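Local coordinates for protein exodeoxyribonuclease III (PDB 2VOA) that probably cleaves DNA at abasic sites as a metal-dependent AP endonuclease of the exonuclease III family, at residues L180-H192 / A219-C233. The protein carries 1 engineered substitution. Residues are numbered along the deposited sequence; the frame is centred on the assembly and turned at random.
Sequences LELGFVDVLRKIH and AILATPPLAERCVDC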
loop_
_atom_site.group_PDB
_atom_site.type_symbol
_atom_site.label_atom_id
_atom_site.label_comp_id
_atom_site.label_asym_id
_atom_site.label_seq_id
_atom_site.Cartn_x
_atom_site.Cartn_y
_atom_site.Cartn_z
ATOM N N LEU A 180 -0.100 -5.529 -38.623
ATOM C CA LEU A 180 0.634 -4.328 -39.070
ATOM C C LEU A 180 0.587 -4.159 -40.594
ATOM O O LEU A 180 0.515 -3.042 -41.109
ATOM C CB LEU A 180 2.103 -4.396 -38.625
ATOM C CG LEU A 180 2.379 -4.359 -37.117
ATOM C CD1 LEU A 180 3.871 -4.059 -36.859
ATOM C CD2 LEU A 180 1.506 -3.377 -36.407
ATOM N N GLU A 181 0.643 -5.285 -41.307
ATOM C CA GLU A 181 0.680 -5.282 -42.770
ATOM C C GLU A 181 -0.595 -4.711 -43.402
ATOM O O GLU A 181 -0.623 -4.415 -44.605
ATOM C CB GLU A 181 0.928 -6.696 -43.299
ATOM C CG GLU A 181 2.366 -7.161 -43.213
ATOM C CD GLU A 181 2.523 -8.639 -43.619
ATOM O OE1 GLU A 181 1.541 -9.264 -44.100
ATOM O OE2 GLU A 181 3.637 -9.183 -43.445
ATOM N N LEU A 182 -1.652 -4.587 -42.605
ATOM C CA LEU A 182 -2.896 -3.954 -43.061
ATOM C C LEU A 182 -2.676 -2.472 -43.382
ATOM O O LEU A 182 -3.445 -1.865 -44.156
ATOM C CB LEU A 182 -3.996 -4.087 -42.008
ATOM C CG LEU A 182 -4.644 -5.458 -41.818
ATOM C CD1 LEU A 182 -5.640 -5.380 -40.664
ATOM C CD2 LEU A 182 -5.346 -5.921 -43.085
ATOM N N GLY A 183 -1.641 -1.905 -42.772
ATOM C CA GLY A 183 -1.256 -0.517 -43.031
ATOM C C GLY A 183 -1.135 0.279 -41.760
ATOM O O GLY A 183 -1.401 1.497 -41.741
ATOM N N PHE A 184 -0.770 -0.386 -40.669
ATOM C CA PHE A 184 -0.457 0.329 -39.449
ATOM C C PHE A 184 1.024 0.638 -39.396
ATOM O O PHE A 184 1.864 -0.197 -39.789
ATOM C CB PHE A 184 -0.871 -0.465 -38.230
ATOM C CG PHE A 184 -2.348 -0.503 -38.012
ATOM C CD1 PHE A 184 -3.067 -1.670 -38.296
ATOM C CD2 PHE A 184 -3.025 0.621 -37.523
ATOM C CE1 PHE A 184 -4.442 -1.713 -38.081
ATOM C CE2 PHE A 184 -4.408 0.589 -37.305
ATOM C CZ PHE A 184 -5.108 -0.580 -37.576
ATOM N N VAL A 185 1.344 1.848 -38.944
ATOM C CA VAL A 185 2.744 2.242 -38.759
ATOM C C VAL A 185 3.097 2.269 -37.255
ATOM O O VAL A 185 2.426 2.939 -36.469
ATOM C CB VAL A 185 3.001 3.622 -39.373
ATOM C CG1 VAL A 185 4.451 3.993 -39.195
ATOM C CG2 VAL A 185 2.641 3.588 -40.884
ATOM N N ASP A 186 4.164 1.562 -36.881
ATOM C CA ASP A 186 4.606 1.499 -35.470
ATOM C C ASP A 186 5.423 2.777 -35.303
ATOM O O ASP A 186 6.614 2.815 -35.644
ATOM C CB ASP A 186 5.510 0.274 -35.298
ATOM C CG ASP A 186 5.868 -0.056 -33.847
ATOM O OD1 ASP A 186 5.661 0.733 -32.904
ATOM O OD2 ASP A 186 6.387 -1.179 -33.646
ATOM N N VAL A 187 4.771 3.839 -34.843
ATOM C CA VAL A 187 5.398 5.173 -34.931
ATOM C C VAL A 187 6.655 5.312 -34.063
ATOM O O VAL A 187 7.536 6.122 -34.375
ATOM C CB VAL A 187 4.362 6.337 -34.704
ATOM C CG1 VAL A 187 3.349 6.349 -35.827
ATOM C CG2 VAL A 187 3.694 6.236 -33.304
ATOM N N LEU A 188 6.745 4.529 -32.984
ATOM C CA LEU A 188 7.985 4.506 -32.171
ATOM C C LEU A 188 9.184 4.272 -33.083
ATOM O O LEU A 188 10.226 4.916 -32.913
ATOM C CB LEU A 188 7.922 3.418 -31.087
ATOM C CG LEU A 188 9.198 3.354 -30.222
ATOM C CD1 LEU A 188 9.477 4.698 -29.530
ATOM C CD2 LEU A 188 9.047 2.195 -29.219
ATOM N N ARG A 189 9.028 3.386 -34.073
ATOM C CA ARG A 189 10.130 3.081 -35.011
ATOM C C ARG A 189 10.256 4.020 -36.219
ATOM O O ARG A 189 11.302 4.052 -36.885
ATOM C CB ARG A 189 10.098 1.598 -35.428
ATOM C CG ARG A 189 10.068 0.641 -34.234
ATOM C CD ARG A 189 11.254 0.915 -33.305
ATOM N NE ARG A 189 11.338 -0.046 -32.218
ATOM C CZ ARG A 189 12.170 0.071 -31.202
ATOM N NH1 ARG A 189 13.016 1.107 -31.157
ATOM N NH2 ARG A 189 12.181 -0.862 -30.262
ATOM N N LYS A 190 9.228 4.833 -36.476
ATOM C CA LYS A 190 9.426 5.975 -37.382
ATOM C C LYS A 190 10.439 6.971 -36.797
ATOM O O LYS A 190 11.329 7.476 -37.508
ATOM C CB LYS A 190 8.082 6.678 -37.628
ATOM C CG LYS A 190 8.155 7.826 -38.645
ATOM C CD LYS A 190 6.841 8.614 -38.786
ATOM C CE LYS A 190 6.992 9.601 -39.947
ATOM N NZ LYS A 190 6.262 10.861 -39.678
ATOM N N ILE A 191 10.305 7.232 -35.496
ATOM C CA ILE A 191 11.072 8.287 -34.834
ATOM C C ILE A 191 12.398 7.758 -34.275
ATOM O O ILE A 191 13.412 8.466 -34.301
ATOM C CB ILE A 191 10.231 8.952 -33.691
ATOM C CG1 ILE A 191 8.919 9.521 -34.241
ATOM C CG2 ILE A 191 11.025 10.080 -32.993
ATOM C CD1 ILE A 191 9.075 10.545 -35.413
ATOM N N HIS A 192 12.342 6.532 -33.746
ATOM C CA HIS A 192 13.465 5.902 -33.040
ATOM C C HIS A 192 13.743 4.505 -33.575
ATOM O O HIS A 192 13.650 3.526 -32.838
ATOM C CB HIS A 192 13.185 5.831 -31.544
ATOM C CG HIS A 192 13.179 7.164 -30.873
ATOM N ND1 HIS A 192 14.327 7.895 -30.643
ATOM C CD2 HIS A 192 12.152 7.913 -30.407
ATOM C CE1 HIS A 192 14.007 9.030 -30.041
ATOM N NE2 HIS A 192 12.696 9.059 -29.879
ATOM N N ALA A 219 2.539 -0.417 -27.870
ATOM C CA ALA A 219 2.720 0.240 -29.172
ATOM C C ALA A 219 1.600 1.253 -29.441
ATOM O O ALA A 219 0.481 1.123 -28.903
ATOM C CB ALA A 219 2.822 -0.793 -30.328
ATOM N N ILE A 220 1.942 2.247 -30.263
ATOM C CA ILE A 220 0.964 3.132 -30.867
ATOM C C ILE A 220 1.087 2.952 -32.380
ATOM O O ILE A 220 2.112 3.299 -32.970
ATOM C CB ILE A 220 1.212 4.610 -30.490
ATOM C CG1 ILE A 220 1.015 4.803 -28.970
ATOM C CG2 ILE A 220 0.280 5.538 -31.311
ATOM C CD1 ILE A 220 1.542 6.155 -28.451
ATOM N N LEU A 221 0.041 2.390 -32.991
ATOM C CA LEU A 221 0.053 2.100 -34.422
ATOM C C LEU A 221 -0.893 3.061 -35.105
ATOM O O LEU A 221 -2.050 3.157 -34.715
ATOM C CB LEU A 221 -0.388 0.659 -34.688
ATOM C CG LEU A 221 0.435 -0.535 -34.172
ATOM C CD1 LEU A 221 1.925 -0.276 -34.221
ATOM C CD2 LEU A 221 0.064 -0.901 -32.798
ATOM N N ALA A 222 -0.392 3.795 -36.093
ATOM C CA ALA A 222 -1.220 4.815 -36.740
ATOM C C ALA A 222 -1.439 4.474 -38.216
ATOM O O ALA A 222 -0.560 3.888 -38.880
ATOM C CB ALA A 222 -0.547 6.189 -36.601
ATOM N N THR A 223 -2.609 4.839 -38.747
ATOM C CA THR A 223 -2.869 4.625 -40.166
ATOM C C THR A 223 -1.931 5.525 -40.965
ATOM O O THR A 223 -1.405 6.494 -40.409
ATOM C CB THR A 223 -4.324 4.995 -40.527
ATOM O OG1 THR A 223 -4.626 6.309 -40.024
ATOM C CG2 THR A 223 -5.285 3.942 -39.971
ATOM N N PRO A 224 -1.669 5.189 -42.248
ATOM C CA PRO A 224 -0.671 5.983 -42.994
ATOM C C PRO A 224 -0.799 7.527 -42.972
ATOM O O PRO A 224 0.212 8.185 -42.734
ATOM C CB PRO A 224 -0.712 5.405 -44.419
ATOM C CG PRO A 224 -1.311 4.002 -44.253
ATOM C CD PRO A 224 -2.214 4.064 -43.033
ATOM N N PRO A 225 -2.017 8.098 -43.172
ATOM C CA PRO A 225 -2.117 9.564 -43.230
ATOM C C PRO A 225 -1.839 10.218 -41.875
ATOM O O PRO A 225 -1.334 11.340 -41.835
ATOM C CB PRO A 225 -3.570 9.832 -43.656
ATOM C CG PRO A 225 -4.249 8.550 -43.720
ATOM C CD PRO A 225 -3.336 7.447 -43.327
ATOM N N LEU A 226 -2.168 9.526 -40.791
ATOM C CA LEU A 226 -1.846 10.007 -39.458
ATOM C C LEU A 226 -0.357 9.809 -39.125
ATOM O O LEU A 226 0.302 10.717 -38.590
ATOM C CB LEU A 226 -2.749 9.342 -38.421
ATOM C CG LEU A 226 -2.525 9.836 -36.993
ATOM C CD1 LEU A 226 -2.671 11.394 -36.926
ATOM C CD2 LEU A 226 -3.469 9.146 -36.011
ATOM N N ALA A 227 0.174 8.642 -39.476
ATOM C CA ALA A 227 1.603 8.355 -39.278
ATOM C C ALA A 227 2.496 9.379 -39.978
ATOM O O ALA A 227 3.534 9.771 -39.432
ATOM C CB ALA A 227 1.917 6.939 -39.755
ATOM N N GLU A 228 2.102 9.794 -41.188
ATOM C CA GLU A 228 2.850 10.794 -41.962
ATOM C C GLU A 228 3.095 12.080 -41.176
ATOM O O GLU A 228 4.102 12.764 -41.412
ATOM C CB GLU A 228 2.136 11.116 -43.280
ATOM C CG GLU A 228 2.192 9.982 -44.307
ATOM C CD GLU A 228 3.549 9.846 -45.020
ATOM O OE1 GLU A 228 4.386 10.784 -44.947
ATOM O OE2 GLU A 228 3.761 8.789 -45.678
ATOM N N ARG A 229 2.163 12.392 -40.269
ATOM C CA ARG A 229 2.176 13.599 -39.424
ATOM C C ARG A 229 2.829 13.363 -38.048
ATOM O O ARG A 229 2.911 14.285 -37.231
ATOM C CB ARG A 229 0.738 14.134 -39.273
ATOM C CG ARG A 229 0.213 14.767 -40.564
ATOM C CD ARG A 229 -1.229 15.228 -40.413
ATOM N NE ARG A 229 -1.740 15.786 -41.673
ATOM C CZ ARG A 229 -1.839 17.079 -41.964
ATOM N NH1 ARG A 229 -1.478 18.017 -41.088
ATOM N NH2 ARG A 229 -2.312 17.437 -43.150
ATOM N N CYS A 230 3.346 12.152 -37.803
ATOM C CA CYS A 230 3.968 11.873 -36.502
ATOM C C CYS A 230 5.322 12.560 -36.434
ATOM O O CYS A 230 6.186 12.283 -37.284
ATOM C CB CYS A 230 4.146 10.372 -36.237
ATOM S SG CYS A 230 4.818 10.082 -34.591
ATOM N N VAL A 231 5.497 13.443 -35.450
ATOM C CA VAL A 231 6.742 14.208 -35.310
ATOM C C VAL A 231 7.590 13.801 -34.093
ATOM O O VAL A 231 8.769 14.166 -34.006
ATOM C CB VAL A 231 6.483 15.732 -35.307
ATOM C CG1 VAL A 231 5.999 16.202 -36.684
ATOM C CG2 VAL A 231 5.510 16.102 -34.188
ATOM N N ASP A 232 7.001 13.045 -33.178
ATOM C CA ASP A 232 7.742 12.541 -32.013
ATOM C C ASP A 232 7.044 11.316 -31.418
ATOM O O ASP A 232 5.845 11.120 -31.608
ATOM C CB ASP A 232 7.885 13.629 -30.955
ATOM C CG ASP A 232 9.075 13.378 -30.015
ATOM O OD1 ASP A 232 9.875 12.425 -30.252
ATOM O OD2 ASP A 232 9.225 14.161 -29.060
ATOM N N CYS A 233 7.825 10.469 -30.745
ATOM C CA CYS A 233 7.302 9.321 -30.039
ATOM C C CYS A 233 8.401 8.909 -29.077
ATOM O O CYS A 233 9.582 8.893 -29.445
ATOM C CB CYS A 233 6.965 8.184 -30.995
ATOM S SG CYS A 233 6.187 6.744 -30.203
HETATM O O HOH W 1 4.560 2.890 -31.625
HETATM O O HOH W 2 11.934 11.390 -28.833
#
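Lys190 lies across the turn from Ala227 to Cys230 and grips it through backbone carbonyls. CG stands anti to the backbone N (chi1 -176°), and the chain stays extended as far as CE. CB and CG carry the side chain off the helix, CD and CE run past Ala227 O, CD also coming near Cys230 CB, and a bend at the last torsion sets NZ between two acceptors. Lys190 NZ lies 2.8 Å from Cys230 O, on a lone pair in the carbonyl plane, and 2.9 Å from Ala227 O, which also accepts Cys230 N; a weak third bond goes to Glu228 O. Alongside, Val187 points into the same turn: its CB meets Cys230 SG at 3.8 Å, CG1 reaches Ala222 CB, and CG2 lies between Ile220 and Cys233 SG. Ile191 drapes CG1 and CD1 over the backbone from Cys230 to Cys233, CG1 coming to 4.0 Å from Cys233 CB, while its CG2 rests against Asp232 OD1. Cut back to an alanine here, the side chain loses CG1, CG2 and CD1, which would probably uncover that backbone and open a gap at Cys233 CB and beside Cys230 SG. The strands pair antiparallel at Val185 and Ala222, Val185 N to Ala222 O measuring 2.8 Å, which adds 185-186 to the edge of one sheet of the DNase I-like sandwich. Val185 CB also presses on Ala227 CB at 3.5 Å, and Leu221 CD1 packs on Asp186, whose carboxylate makes a salt bridge with Arg216. Water 1 donates to Asp186 OD1 and accepts from Leu188 N and Ile220 N. Val187 thus joins Ile220 and Ala222 of one sheet to Cys230 and Cys233 of the other, while Lys190, held by main-chain oxygens, probably depends more on the turn's shape than on a charged partner.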